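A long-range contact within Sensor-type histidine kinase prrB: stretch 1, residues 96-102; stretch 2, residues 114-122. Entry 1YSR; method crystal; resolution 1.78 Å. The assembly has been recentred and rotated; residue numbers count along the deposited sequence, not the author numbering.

Stretch 1 (96-102) VVFERFS
Stretch 2 (114-122) LGLALVAQQ

The junction of two helices in the sensor-type histidine kinase prrB illustrates how a chain leaving one helix can pair with the chain entering another through main-chain polar groups. Stretch 1 is helical at Val-97 and Phe-98 (phi/psi -66/-43 and -67/-24), then runs extended at Arg-100 (-114/143) and Phe-101 (-87/145). Stretch 2 arrives extended at Gly-115 (-150/125), turns at the N-cap Leu-116 (-121/23) and becomes helical from Ala-117 (-61/-30). The register is antiparallel: CA of Ser-102 lies 4.0 Å from CA of Gly-115, and CA of Phe-98 lies 4.7 Å from CA of Ala-117.

Amides at a helix start have no preceding turn to bond; here carbonyls of stretch 1 take those of the N-cap Leu-116 and of Ala-117. Leu-116 N donates to Val-97 O (3.1 Å, 180°), and Ala-117 N to Arg-100 O (2.8 Å, 152°). Ala-117 CA also approaches Phe-98 O at 3.2 Å in a CA-H...O contact. One water accepts from Leu-118 N (3.2 Å) and donates to Gly-115 O (3.1 Å). Glycine suits this close approach: an ideal CB at Gly-115 would lie 2.6 Å from Phe-101 C.

The Arg-100 side chain (m, t, m; chi4 -112°) leaves sideways and reaches on until NE (3.1 Å) and NH2 (2.9 Å) both donate to Leu-114 O, which lies at the guanidinium edge.

Apolar side chains make the other main contacts. Val-97 (t) places CG2 3.6 Å from Leu-114 CD2 and CG1 3.8 Å from Leu-116 CD1; Leu-114 is t, p and Leu-116 m, t. The Phe-98 ring (chi1 -83°, chi2 -62°) sets CD1 3.8 Å from Leu-116 CB and 3.9 Å from Ala-120 CB. Phe-101 (chi1 -68°, chi2 -89°) starts away from stretch 2, yet its ring returns: Ala-117 CB sits 3.5 Å from the ring centroid, 3° off the normal, a CH-pi contact, while Leu-118 CD2 meets the edge at CE1 (3.9 Å).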

# COMPACT_ATOMS: atom_id res chain seq x y z
N VAL A 96 13.75 0.56 25.72
CA VAL A 96 12.90 -0.49 26.26
C VAL A 96 11.57 -0.54 25.52
O VAL A 96 10.99 -1.61 25.30
CB VAL A 96 12.69 -0.32 27.79
CG1 VAL A 96 11.53 -1.20 28.33
CG2 VAL A 96 13.99 -0.67 28.50
N VAL A 97 11.10 0.63 25.12
CA VAL A 97 9.84 0.66 24.40
C VAL A 97 10.02 -0.04 23.03
O VAL A 97 9.21 -0.84 22.64
CB VAL A 97 9.30 2.11 24.33
CG1 VAL A 97 8.20 2.27 23.31
CG2 VAL A 97 8.77 2.51 25.72
N PHE A 98 11.11 0.22 22.34
CA PHE A 98 11.36 -0.44 21.05
C PHE A 98 11.62 -1.95 21.14
O PHE A 98 11.43 -2.67 20.17
CB PHE A 98 12.50 0.22 20.29
CG PHE A 98 12.06 1.42 19.54
CD1 PHE A 98 11.11 1.29 18.51
CD2 PHE A 98 12.54 2.69 19.87
CE1 PHE A 98 10.67 2.39 17.82
CE2 PHE A 98 12.12 3.80 19.16
CZ PHE A 98 11.16 3.65 18.11
N GLU A 99 12.08 -2.43 22.31
CA GLU A 99 12.36 -3.83 22.50
C GLU A 99 11.10 -4.63 22.86
O GLU A 99 11.16 -5.85 23.00
CB GLU A 99 13.42 -4.00 23.60
CG GLU A 99 14.86 -3.56 23.28
CD GLU A 99 15.73 -3.44 24.55
OE1 GLU A 99 15.24 -3.72 25.69
OE2 GLU A 99 16.92 -3.05 24.43
N ARG A 100 9.96 -3.95 23.02
CA ARG A 100 8.70 -4.57 23.44
C ARG A 100 7.64 -4.52 22.36
O ARG A 100 7.52 -3.50 21.69
CB ARG A 100 8.07 -3.81 24.62
CG ARG A 100 8.66 -4.04 25.97
CD ARG A 100 7.60 -3.80 27.04
NE ARG A 100 7.16 -2.40 27.07
CZ ARG A 100 7.40 -1.54 28.07
NH1 ARG A 100 8.08 -1.94 29.15
NH2 ARG A 100 6.95 -0.28 27.99
N PHE A 101 6.84 -5.60 22.26
CA PHE A 101 5.63 -5.64 21.43
C PHE A 101 4.46 -5.11 22.24
O PHE A 101 4.42 -5.29 23.46
CB PHE A 101 5.37 -7.07 20.90
CG PHE A 101 6.40 -7.52 19.89
CD1 PHE A 101 6.22 -7.25 18.53
CD2 PHE A 101 7.57 -8.17 20.30
CE1 PHE A 101 7.17 -7.62 17.59
CE2 PHE A 101 8.54 -8.57 19.35
CZ PHE A 101 8.34 -8.28 17.99
N SER A 102 3.53 -4.40 21.60
CA SER A 102 2.42 -3.74 22.34
C SER A 102 1.36 -4.68 22.89
O SER A 102 0.81 -5.50 22.16
CB SER A 102 1.77 -2.60 21.55
OG SER A 102 1.40 -2.97 20.23
N LEU A 114 3.19 0.02 26.57
CA LEU A 114 3.64 0.72 25.37
C LEU A 114 4.79 -0.05 24.71
O LEU A 114 5.86 -0.22 25.32
CB LEU A 114 4.12 2.13 25.70
CG LEU A 114 4.80 2.94 24.59
CD1 LEU A 114 3.79 3.49 23.55
CD2 LEU A 114 5.54 4.07 25.21
N GLY A 115 4.60 -0.45 23.46
CA GLY A 115 5.54 -1.34 22.80
C GLY A 115 5.52 -1.05 21.34
O GLY A 115 4.45 -1.06 20.72
N LEU A 116 6.70 -0.77 20.81
CA LEU A 116 6.88 -0.42 19.40
C LEU A 116 7.82 -1.36 18.61
O LEU A 116 8.39 -0.95 17.61
CB LEU A 116 7.39 1.03 19.29
CG LEU A 116 6.40 2.10 19.77
CD1 LEU A 116 7.08 3.46 19.89
CD2 LEU A 116 5.21 2.16 18.86
N ALA A 117 8.02 -2.59 19.08
CA ALA A 117 8.92 -3.53 18.40
C ALA A 117 8.50 -3.86 16.98
O ALA A 117 9.38 -4.17 16.15
CB ALA A 117 9.03 -4.81 19.17
N LEU A 118 7.19 -3.83 16.70
CA LEU A 118 6.69 -4.08 15.32
C LEU A 118 7.21 -3.02 14.40
O LEU A 118 7.67 -3.30 13.29
CB LEU A 118 5.17 -4.12 15.22
CG LEU A 118 4.36 -5.40 15.49
CD1 LEU A 118 2.86 -5.14 15.23
CD2 LEU A 118 4.89 -6.56 14.66
N VAL A 119 7.17 -1.78 14.87
CA VAL A 119 7.69 -0.67 14.14
C VAL A 119 9.17 -0.85 13.85
O VAL A 119 9.62 -0.73 12.72
CB VAL A 119 7.42 0.64 14.88
CG1 VAL A 119 7.95 1.80 14.11
CG2 VAL A 119 5.92 0.83 15.11
N ALA A 120 9.97 -1.13 14.89
CA ALA A 120 11.39 -1.35 14.67
C ALA A 120 11.68 -2.48 13.68
O ALA A 120 12.57 -2.36 12.83
CB ALA A 120 12.12 -1.60 16.03
N GLN A 121 10.93 -3.56 13.80
CA GLN A 121 11.09 -4.71 12.92
C GLN A 121 10.88 -4.30 11.44
O GLN A 121 11.65 -4.66 10.56
CB GLN A 121 10.07 -5.77 13.30
CG GLN A 121 10.27 -7.14 12.69
CD GLN A 121 8.97 -7.93 12.64
OE1 GLN A 121 8.64 -8.52 11.61
NE2 GLN A 121 8.23 -7.93 13.73
N GLN A 122 9.80 -3.60 11.19
CA GLN A 122 9.54 -3.10 9.81
C GLN A 122 10.60 -2.12 9.30
O GLN A 122 11.06 -2.20 8.13
CB GLN A 122 8.09 -2.56 9.74
CG GLN A 122 7.06 -3.63 9.88
CD GLN A 122 7.19 -4.63 8.72
OE1 GLN A 122 7.50 -4.25 7.59
NE2 GLN A 122 7.01 -5.89 9.03
O HOH W 1 4.62 -3.29 18.60